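Local coordinates for cytochrome C-type biogenesis protein ccmF (Thermus thermophilus, PDB 6ZMQ), which is a membrane-bound heme lyase of cytochrome c maturation that binds heme b and probably takes part in moving heme across the membrane, at residues R91-S94 with T95-P98; P98-V101 with T102-P106; M242-S245 with Y246-G250; A554-G558 with R559-V563. All blocks are in the same frame, centred on the assembly; numbering follows the deposited sequence.

Interaction 1: R91-S94 with T95-P98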
loop_
_atom_site.group_PDB
_atom_site.type_symbol
_atom_site.label_atom_id
_atom_site.label_comp_id
_atom_site.label_asym_id
_atom_site.label_seq_id
_atom_site.Cartn_x
_atom_site.Cartn_y
_atom_site.Cartn_z
ATOM N N ARG A 91 20.943 -8.046 -17.259
ATOM C CA ARG A 91 19.637 -8.696 -17.259
ATOM C C ARG A 91 18.485 -7.692 -17.230
ATOM O O ARG A 91 17.340 -8.067 -17.506
ATOM C CB ARG A 91 19.548 -9.686 -16.096
ATOM C CG ARG A 91 19.883 -11.104 -16.548
ATOM C CD ARG A 91 19.506 -12.183 -15.520
ATOM N NE ARG A 91 20.083 -12.048 -14.176
ATOM C CZ ARG A 91 21.374 -12.148 -13.850
ATOM N NH1 ARG A 91 22.305 -12.443 -14.751
ATOM N NH2 ARG A 91 21.733 -12.003 -12.583
ATOM N N ASN A 92 18.745 -6.431 -16.877
ATOM C CA ASN A 92 17.700 -5.412 -16.871
ATOM C C ASN A 92 17.975 -4.239 -17.807
ATOM O O ASN A 92 17.371 -3.172 -17.646
ATOM C CB ASN A 92 17.450 -4.934 -15.445
ATOM C CG ASN A 92 16.600 -5.913 -14.662
ATOM O OD1 ASN A 92 15.503 -6.276 -15.088
ATOM N ND2 ASN A 92 17.125 -6.391 -13.544
ATOM N N HIS A 93 18.878 -4.404 -18.769
ATOM C CA HIS A 93 18.844 -3.640 -20.009
ATOM C C HIS A 93 18.520 -4.543 -21.185
ATOM O O HIS A 93 18.995 -4.313 -22.300
ATOM C CB HIS A 93 20.148 -2.866 -20.210
ATOM C CG HIS A 93 20.074 -1.446 -19.755
ATOM N ND1 HIS A 93 20.360 -0.386 -20.586
ATOM C CD2 HIS A 93 19.616 -0.905 -18.601
ATOM C CE1 HIS A 93 20.162 0.746 -19.935
ATOM N NE2 HIS A 93 19.709 0.459 -18.728
ATOM N N SER A 94 17.771 -5.612 -20.933
ATOM C CA SER A 94 16.938 -6.243 -21.944
ATOM C C SER A 94 15.544 -5.616 -22.014
ATOM O O SER A 94 14.655 -6.187 -22.646
ATOM C CB SER A 94 16.847 -7.750 -21.685
ATOM O OG SER A 94 18.129 -8.348 -21.778
ATOM N N THR A 95 15.337 -4.491 -21.326
ATOM C CA THR A 95 14.232 -3.553 -21.531
ATOM C C THR A 95 14.779 -2.130 -21.473
ATOM O O THR A 95 14.388 -1.324 -20.623
ATOM C CB THR A 95 13.109 -3.748 -20.515
ATOM O OG1 THR A 95 12.814 -5.143 -20.381
ATOM C CG2 THR A 95 11.863 -3.031 -21.016
ATOM N N LYS A 96 15.870 -1.857 -22.170
ATOM C CA LYS A 96 16.726 -0.734 -21.696
ATOM C C LYS A 96 16.576 0.696 -22.202
ATOM O O LYS A 96 17.043 1.535 -21.452
ATOM C CB LYS A 96 18.190 -1.079 -22.029
ATOM C CG LYS A 96 18.783 -0.326 -23.224
ATOM C CD LYS A 96 20.051 -0.844 -23.838
ATOM C CE LYS A 96 20.654 0.138 -24.830
ATOM N NZ LYS A 96 21.467 -0.522 -25.880
ATOM N N ASP A 97 15.853 1.027 -23.253
ATOM C CA ASP A 97 16.268 2.315 -23.819
ATOM C C ASP A 97 15.802 3.594 -23.109
ATOM O O ASP A 97 16.681 4.399 -22.754
ATOM C CB ASP A 97 15.973 2.322 -25.323
ATOM C CG ASP A 97 17.135 1.802 -26.126
ATOM O OD1 ASP A 97 18.126 2.549 -26.264
ATOM O OD2 ASP A 97 17.069 0.649 -26.597
ATOM N N PRO A 98 14.481 3.878 -22.909
ATOM C CA PRO A 98 14.070 5.267 -22.584
ATOM C C PRO A 98 14.545 5.798 -21.233
ATOM O O PRO A 98 14.965 5.037 -20.358
ATOM C CB PRO A 98 12.538 5.195 -22.615
ATOM C CG PRO A 98 12.237 4.086 -23.500
ATOM C CD PRO A 98 13.259 3.065 -23.120
#
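The imidazole of His93 has Lys96 over one face: CA of Lys96 stands 3.8 Å above the ring plane of His93, displaced toward the rim, and CB lies on the same side. The modelled approach of that CB to the ring is too close, and its exact spacing is doubtful. Near NE2 the ring also meets Thr102, whose CG2 is 3.8 Å from that nitrogen, and the ring of His82 comes up to it with the planes at about 45°. The two side chains of the pair cross at about a right angle. Because the lysine runs extended beyond CG (chi2 -164°, chi3 -169°), its aliphatic part meets the imidazole while the ammonium group travels on, leaving NZ of Lys96 5.4 Å from ND1 of His93. This is the packing of a tight turn in the loop that joins helix 87-92 to helix 99-104, with the CA atoms of His93 and Lys96 only 4.0 Å apart and Pro98 at the N-cap of the second helix. No clear hydrogen bond spans residues 91-94 and 95-98. Several polar groups of the turn find partners elsewhere in the chain: Ser94 O accepts from Asn586 ND2, Thr95 OG1 receives a weak bond from Leu180 N, and Asp97 OD2 forms a salt bridge with Arg559 NH1.

Interaction 2: P98-V101 with T102-P106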
loop_
_atom_site.group_PDB
_atom_site.type_symbol
_atom_site.label_atom_id
_atom_site.label_comp_id
_atom_site.label_asym_id
_atom_site.label_seq_id
_atom_site.Cartn_x
_atom_site.Cartn_y
_atom_site.Cartn_z
ATOM N N PRO A 98 14.481 3.878 -22.909
ATOM C CA PRO A 98 14.070 5.267 -22.584
ATOM C C PRO A 98 14.545 5.798 -21.233
ATOM O O PRO A 98 14.965 5.037 -20.358
ATOM C CB PRO A 98 12.538 5.195 -22.615
ATOM C CG PRO A 98 12.237 4.086 -23.500
ATOM C CD PRO A 98 13.259 3.065 -23.120
ATOM N N LEU A 99 14.506 7.135 -21.101
ATOM C CA LEU A 99 15.107 7.810 -19.951
ATOM C C LEU A 99 14.364 7.509 -18.654
ATOM O O LEU A 99 15.005 7.231 -17.633
ATOM C CB LEU A 99 15.180 9.322 -20.188
ATOM C CG LEU A 99 15.999 10.116 -19.159
ATOM C CD1 LEU A 99 17.420 9.582 -19.043
ATOM C CD2 LEU A 99 16.028 11.602 -19.491
ATOM N N TRP A 100 13.021 7.544 -18.675
ATOM C CA TRP A 100 12.254 7.307 -17.454
ATOM C C TRP A 100 12.350 5.866 -16.975
ATOM O O TRP A 100 12.221 5.621 -15.772
ATOM C CB TRP A 100 10.775 7.693 -17.635
ATOM C CG TRP A 100 9.910 6.705 -18.391
ATOM C CD1 TRP A 100 9.666 6.693 -19.732
ATOM C CD2 TRP A 100 9.169 5.604 -17.842
ATOM N NE1 TRP A 100 8.828 5.651 -20.054
ATOM C CE2 TRP A 100 8.515 4.964 -18.912
ATOM C CE3 TRP A 100 9.015 5.087 -16.551
ATOM C CZ2 TRP A 100 7.707 3.839 -18.730
ATOM C CZ3 TRP A 100 8.217 3.968 -16.372
ATOM C CH2 TRP A 100 7.573 3.358 -17.456
ATOM N N VAL A 101 12.599 4.914 -17.871
ATOM C CA VAL A 101 12.691 3.536 -17.415
ATOM C C VAL A 101 14.121 3.212 -16.995
ATOM O O VAL A 101 14.342 2.263 -16.248
ATOM C CB VAL A 101 12.151 2.541 -18.472
ATOM C CG1 VAL A 101 13.175 2.251 -19.552
ATOM C CG2 VAL A 101 11.606 1.253 -17.818
ATOM N N THR A 102 15.119 3.989 -17.442
ATOM C CA THR A 102 16.475 3.806 -16.930
ATOM C C THR A 102 16.644 4.351 -15.518
ATOM O O THR A 102 17.564 3.923 -14.813
ATOM C CB THR A 102 17.513 4.468 -17.840
ATOM O OG1 THR A 102 17.087 5.792 -18.181
ATOM C CG2 THR A 102 17.734 3.658 -19.098
ATOM N N LEU A 103 15.793 5.286 -15.090
ATOM C CA LEU A 103 15.870 5.773 -13.720
ATOM C C LEU A 103 15.001 4.968 -12.761
ATOM O O LEU A 103 15.164 5.107 -11.543
ATOM C CB LEU A 103 15.499 7.264 -13.630
ATOM C CG LEU A 103 16.333 8.270 -14.445
ATOM C CD1 LEU A 103 15.459 9.329 -15.125
ATOM C CD2 LEU A 103 17.455 8.908 -13.618
ATOM N N VAL A 104 14.087 4.140 -13.268
ATOM C CA VAL A 104 13.270 3.269 -12.432
ATOM C C VAL A 104 13.639 1.799 -12.607
ATOM O O VAL A 104 13.023 0.928 -11.980
ATOM C CB VAL A 104 11.772 3.502 -12.678
ATOM C CG1 VAL A 104 11.436 4.988 -12.572
ATOM C CG2 VAL A 104 11.334 2.928 -14.020
ATOM N N THR A 105 14.648 1.506 -13.419
ATOM C CA THR A 105 15.380 0.236 -13.381
ATOM C C THR A 105 16.201 -0.008 -12.094
ATOM O O THR A 105 16.268 -1.176 -11.680
ATOM C CB THR A 105 16.270 0.136 -14.632
ATOM O OG1 THR A 105 15.461 0.370 -15.784
ATOM C CG2 THR A 105 16.826 -1.264 -14.832
ATOM N N PRO A 106 16.792 0.980 -11.381
ATOM C CA PRO A 106 17.455 0.642 -10.097
ATOM C C PRO A 106 16.566 0.117 -8.965
ATOM O O PRO A 106 17.086 -0.062 -7.865
ATOM C CB PRO A 106 18.096 1.972 -9.672
ATOM C CG PRO A 106 18.404 2.598 -10.888
ATOM C CD PRO A 106 17.224 2.352 -11.749
#
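The chain leaves Pro98 into a short helix, in which Thr102 N bonds to Pro98 O at 3.1 Å and Leu103 N to Leu99 O at 3.3 Å. Pro98 is the N-cap of this helix, 99-104, which falls at the start of a predicted membrane-spanning segment. Within it Thr102 turns its hydroxyl back on the preceding turn: OG1 sits between its own backbone N and carbonyl carbon (chi1 47°), and from there it donates to Leu99 O at 2.6 Å. The approach is from the flank of the carbonyl, with a C=O...donor angle of 112°, and is tilted out of its plane. Leu103 N reaches Leu99 O from the same face of that plane, so one oxygen is gripped by two donors. A valine in place of Thr102 would probably leave Leu99 O with its backbone partner but without this second donor. Apolar contacts follow the surface of the helix. Leu99 CG meets Leu103 CD1 at 4.1 Å, and Leu103 continues to Glu76 of helix 61-81. The indole of Trp100 has Val101 CB over the centre of one face, 4.3 Å above the plane, while its CZ3 lies 4.0 Å from Val104 CG2. Val101 and Val104 cross at about a right angle, the CG2 of Val101 resting 4.2 Å from the CG2 of Val104.

Interaction 3: M242-S245 with Y246-G250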
loop_
_atom_site.group_PDB
_atom_site.type_symbol
_atom_site.label_atom_id
_atom_site.label_comp_id
_atom_site.label_asym_id
_atom_site.label_seq_id
_atom_site.Cartn_x
_atom_site.Cartn_y
_atom_site.Cartn_z
ATOM N N MET A 242 -5.051 -1.288 -7.063
ATOM C CA MET A 242 -6.412 -1.525 -7.547
ATOM C C MET A 242 -6.671 -0.896 -8.916
ATOM O O MET A 242 -7.163 -1.577 -9.834
ATOM C CB MET A 242 -7.425 -0.968 -6.547
ATOM C CG MET A 242 -8.001 -1.927 -5.528
ATOM S SD MET A 242 -8.898 -0.933 -4.323
ATOM C CE MET A 242 -10.421 -1.849 -4.171
ATOM N N TRP A 243 -6.325 0.397 -9.061
ATOM C CA TRP A 243 -6.540 1.125 -10.315
ATOM C C TRP A 243 -5.719 0.529 -11.447
ATOM O O TRP A 243 -6.196 0.422 -12.586
ATOM C CB TRP A 243 -6.183 2.611 -10.148
ATOM C CG TRP A 243 -6.108 3.362 -11.474
ATOM C CD1 TRP A 243 -7.151 3.932 -12.143
ATOM C CD2 TRP A 243 -4.941 3.593 -12.287
ATOM N NE1 TRP A 243 -6.711 4.501 -13.315
ATOM C CE2 TRP A 243 -5.361 4.303 -13.428
ATOM C CE3 TRP A 243 -3.589 3.254 -12.166
ATOM C CZ2 TRP A 243 -4.476 4.696 -14.435
ATOM C CZ3 TRP A 243 -2.710 3.645 -13.171
ATOM C CH2 TRP A 243 -3.158 4.357 -14.289
ATOM N N TRP A 244 -4.485 0.138 -11.139
ATOM C CA TRP A 244 -3.583 -0.376 -12.156
ATOM C C TRP A 244 -4.007 -1.769 -12.611
ATOM O O TRP A 244 -3.977 -2.065 -13.814
ATOM C CB TRP A 244 -2.167 -0.341 -11.584
ATOM C CG TRP A 244 -1.088 -0.986 -12.367
ATOM C CD1 TRP A 244 -0.998 -1.126 -13.723
ATOM C CD2 TRP A 244 0.092 -1.564 -11.832
ATOM N NE1 TRP A 244 0.149 -1.782 -14.060
ATOM C CE2 TRP A 244 0.844 -2.057 -12.913
ATOM C CE3 TRP A 244 0.588 -1.720 -10.536
ATOM C CZ2 TRP A 244 2.058 -2.695 -12.736
ATOM C CZ3 TRP A 244 1.798 -2.328 -10.366
ATOM C CH2 TRP A 244 2.509 -2.837 -11.452
ATOM N N SER A 245 -4.445 -2.610 -11.672
ATOM C CA SER A 245 -4.928 -3.944 -12.009
ATOM C C SER A 245 -6.228 -3.883 -12.805
ATOM O O SER A 245 -6.486 -4.744 -13.655
ATOM C CB SER A 245 -5.103 -4.766 -10.729
ATOM O OG SER A 245 -5.916 -5.903 -10.946
ATOM N N TYR A 246 -7.067 -2.872 -12.549
ATOM C CA TYR A 246 -8.277 -2.748 -13.360
ATOM C C TYR A 246 -7.961 -2.189 -14.749
ATOM O O TYR A 246 -8.233 -2.845 -15.762
ATOM C CB TYR A 246 -9.314 -1.864 -12.670
ATOM C CG TYR A 246 -10.710 -1.946 -13.269
ATOM C CD1 TYR A 246 -11.523 -3.052 -13.062
ATOM C CD2 TYR A 246 -11.186 -0.941 -14.093
ATOM C CE1 TYR A 246 -12.804 -3.119 -13.613
ATOM C CE2 TYR A 246 -12.452 -0.996 -14.643
ATOM C CZ TYR A 246 -13.260 -2.081 -14.402
ATOM O OH TYR A 246 -14.511 -2.119 -14.972
ATOM N N GLU A 247 -7.359 -0.993 -14.828
ATOM C CA GLU A 247 -7.311 -0.275 -16.096
ATOM C C GLU A 247 -6.062 -0.574 -16.931
ATOM O O GLU A 247 -6.143 -0.543 -18.162
ATOM C CB GLU A 247 -7.422 1.250 -15.852
ATOM C CG GLU A 247 -7.610 2.108 -17.133
ATOM C CD GLU A 247 -8.126 3.515 -16.895
ATOM O OE1 GLU A 247 -9.282 3.682 -16.456
ATOM O OE2 GLU A 247 -7.389 4.461 -17.238
ATOM N N VAL A 248 -4.908 -0.883 -16.346
ATOM C CA VAL A 248 -3.715 -1.039 -17.169
ATOM C C VAL A 248 -3.223 -2.479 -17.267
ATOM O O VAL A 248 -2.879 -2.921 -18.378
ATOM C CB VAL A 248 -2.569 -0.120 -16.695
ATOM C CG1 VAL A 248 -1.523 0.004 -17.781
ATOM C CG2 VAL A 248 -3.084 1.257 -16.308
ATOM N N LEU A 249 -3.221 -3.262 -16.185
ATOM C CA LEU A 249 -2.935 -4.681 -16.345
ATOM C C LEU A 249 -4.120 -5.400 -16.962
ATOM O O LEU A 249 -3.926 -6.401 -17.660
ATOM C CB LEU A 249 -2.552 -5.315 -14.996
ATOM C CG LEU A 249 -1.928 -6.719 -14.890
ATOM C CD1 LEU A 249 -2.970 -7.833 -14.781
ATOM C CD2 LEU A 249 -0.961 -7.004 -16.045
ATOM N N GLY A 250 -5.320 -4.865 -16.755
ATOM C CA GLY A 250 -6.487 -5.140 -17.565
ATOM C C GLY A 250 -6.999 -6.561 -17.585
ATOM O O GLY A 250 -7.352 -7.077 -18.648
#
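Trp243 and Trp244, adjacent near the end of helix 224-247, present their indoles to Val248 in different ways. Both have CG anti to the backbone N (chi1 168° and 172°); in Trp243 this carries the ring along the helix toward the following turn, whereas Trp244 offers Val248 the CD1 edge of its indole. Trp243 receives the CG2 methyl of Val248 in an off-centre CH-pi contact, 4.2 Å from the centroid of its six-membered ring, with CH2 of Trp243 the nearest atom to CG2 at 3.7 Å. Trp244 instead meets the valine in the plane of its ring, CD1 lying 3.5 Å from Val248 CB. Glu247 comes over one face of the Trp243 ring with its CB, 4.1 Å above the plane and toward the rim; the carboxylate beyond is turned 59° from the ring. Beneath these side chains the helix finishes. Trp244 O accepts from Val248 N at 2.9 Å and from Leu249 N at 2.8 Å, the latter an i+5, pi-type bond in the last turn before Gly250 departs with positive phi. Farther out, Trp631 packs edge-to-face with Trp243, Ser245 OG bonds to Gly253 O and Tyr246 OH to Thr624 OG1. The directional bonds across residues 242-245 and 246-250 are thus backbone ones, and the indole contacts to Val248 are apolar.

Interaction 4: A554-G558 with R559-V563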
loop_
_atom_site.group_PDB
_atom_site.type_symbol
_atom_site.label_atom_id
_atom_site.label_comp_id
_atom_site.label_asym_id
_atom_site.label_seq_id
_atom_site.Cartn_x
_atom_site.Cartn_y
_atom_site.Cartn_z
ATOM N N ALA A 554 -2.391 -2.575 -37.493
ATOM C CA ALA A 554 -1.122 -2.755 -36.807
ATOM C C ALA A 554 -0.441 -1.402 -36.613
ATOM O O ALA A 554 -0.429 -0.563 -37.520
ATOM C CB ALA A 554 -0.225 -3.711 -37.590
ATOM N N LEU A 555 0.114 -1.191 -35.418
ATOM C CA LEU A 555 0.827 0.035 -35.066
ATOM C C LEU A 555 2.174 -0.348 -34.473
ATOM O O LEU A 555 2.231 -1.175 -33.558
ATOM C CB LEU A 555 0.037 0.874 -34.053
ATOM C CG LEU A 555 -1.253 1.616 -34.412
ATOM C CD1 LEU A 555 -1.531 2.699 -33.380
ATOM C CD2 LEU A 555 -1.166 2.226 -35.795
ATOM N N ASP A 556 3.251 0.254 -34.973
ATOM C CA ASP A 556 4.562 0.103 -34.355
ATOM C C ASP A 556 4.887 1.385 -33.608
ATOM O O ASP A 556 5.111 2.433 -34.222
ATOM C CB ASP A 556 5.669 -0.191 -35.380
ATOM C CG ASP A 556 6.895 -0.854 -34.750
ATOM O OD1 ASP A 556 6.958 -0.956 -33.505
ATOM O OD2 ASP A 556 7.814 -1.250 -35.500
ATOM N N GLU A 557 4.912 1.290 -32.281
ATOM C CA GLU A 557 5.548 2.300 -31.457
ATOM C C GLU A 557 6.903 1.866 -30.933
ATOM O O GLU A 557 7.638 2.713 -30.414
ATOM C CB GLU A 557 4.653 2.705 -30.275
ATOM C CG GLU A 557 3.400 3.472 -30.673
ATOM C CD GLU A 557 2.175 2.590 -30.774
ATOM O OE1 GLU A 557 1.207 2.998 -31.448
ATOM O OE2 GLU A 557 2.177 1.495 -30.173
ATOM N N GLY A 558 7.214 0.592 -30.895
ATOM C CA GLY A 558 8.492 0.351 -30.207
ATOM C C GLY A 558 8.440 -0.929 -29.515
ATOM O O GLY A 558 7.353 -1.145 -28.939
ATOM N N ARG A 559 9.605 -1.532 -29.282
ATOM C CA ARG A 559 9.876 -2.776 -28.514
ATOM C C ARG A 559 8.703 -3.742 -28.552
ATOM O O ARG A 559 8.960 -4.932 -28.325
ATOM C CB ARG A 559 10.310 -2.450 -27.082
ATOM C CG ARG A 559 11.510 -1.516 -26.988
ATOM C CD ARG A 559 12.363 -1.741 -25.751
ATOM N NE ARG A 559 13.726 -1.986 -26.191
ATOM C CZ ARG A 559 14.763 -1.192 -25.960
ATOM N NH1 ARG A 559 15.955 -1.507 -26.438
ATOM N NH2 ARG A 559 14.610 -0.091 -25.250
ATOM N N ARG A 560 7.482 -3.206 -28.638
ATOM C CA ARG A 560 6.231 -3.901 -28.857
ATOM C C ARG A 560 5.537 -3.293 -30.063
ATOM O O ARG A 560 5.659 -2.090 -30.371
ATOM C CB ARG A 560 5.304 -3.938 -27.621
ATOM C CG ARG A 560 5.054 -2.693 -26.764
ATOM C CD ARG A 560 4.049 -1.696 -27.338
ATOM N NE ARG A 560 3.592 -0.798 -26.281
ATOM C CZ ARG A 560 2.705 0.181 -26.434
ATOM N NH1 ARG A 560 2.149 0.420 -27.617
ATOM N NH2 ARG A 560 2.356 0.916 -25.388
ATOM N N PHE A 561 4.971 -4.228 -30.810
ATOM C CA PHE A 561 4.094 -4.035 -31.942
ATOM C C PHE A 561 2.685 -4.148 -31.388
ATOM O O PHE A 561 2.421 -5.000 -30.532
ATOM C CB PHE A 561 4.357 -5.118 -32.995
ATOM C CG PHE A 561 5.770 -5.117 -33.549
ATOM C CD1 PHE A 561 6.801 -5.817 -32.914
ATOM C CD2 PHE A 561 6.074 -4.398 -34.691
ATOM C CE1 PHE A 561 8.098 -5.799 -33.416
ATOM C CE2 PHE A 561 7.362 -4.392 -35.210
ATOM C CZ PHE A 561 8.376 -5.084 -34.569
ATOM N N ALA A 562 1.800 -3.269 -31.822
ATOM C CA ALA A 562 0.465 -3.229 -31.257
ATOM C C ALA A 562 -0.572 -3.546 -32.322
ATOM O O ALA A 562 -0.395 -3.237 -33.504
ATOM C CB ALA A 562 0.191 -1.861 -30.637
ATOM N N VAL A 563 -1.664 -4.177 -31.896
ATOM C CA VAL A 563 -2.767 -4.467 -32.802
ATOM C C VAL A 563 -4.092 -4.063 -32.171
ATOM O O VAL A 563 -4.216 -3.900 -30.950
ATOM C CB VAL A 563 -2.799 -5.939 -33.273
ATOM C CG1 VAL A 563 -1.764 -6.176 -34.377
ATOM C CG2 VAL A 563 -2.529 -6.859 -32.114
#
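Glu557 and Arg560 meet across the turn in a salt bridge, OE2 of the glutamate 2.8 Å from NH1 of the arginine. The oxygen arrives at the edge of the guanidinium, near its plane, although the carboxylate itself stands 80° from that plane. Arg560 gets there by folding at its root: chi1 (45°) and chi2 (79°) curl the chain back toward Glu557. A leucine in place of Arg560 would probably leave the Glu557 carboxylate without its charged mate across the turn. Beside this pair, the carboxylate of Asp556 and the ring of Phe561 lie side by side, pointing the same way. The frame behind them is a beta hairpin. Leu555 and Ala562 form a hydrogen-bonded antiparallel pair, Leu555 N to Ala562 O and Ala562 N to Leu555 O both at 2.8 Å and nearly straight, while Gly558 N adds weak bonds to Arg560 O and Asp556 OD1. Strand 554-556 is outermost in its sheet within this chain; strand 561-566 lies inside it and bonds onward through Val563 to Phe581 of strand 578-581, and the turn leans through Arg559 toward the loop before helix 99-104.

In the fold
Interactions 1 and 2 share Pro98 and follow one another directly, the turn of interaction 1 leading into the helix of interaction 2, with Thr102 CG2 packed against Lys96 O. Interaction 4, on a hairpin, belongs to a different element, yet the Asp97–Arg559 salt bridge ties it to interaction 1, their centres about 17 Å apart. Interaction 3 touches none of the others and lies closest to the chain's centre. The chemistry changes with place: interactions 2 and 3, both partly buried, combine helical backbone bonds with apolar contacts, aromatic ones dominating in interaction 3. Interactions 1 and 4 are surface contacts: 4 carries a charged pair, and 1 pairs a ring with an aliphatic chain while several of its polar groups bond elsewhere.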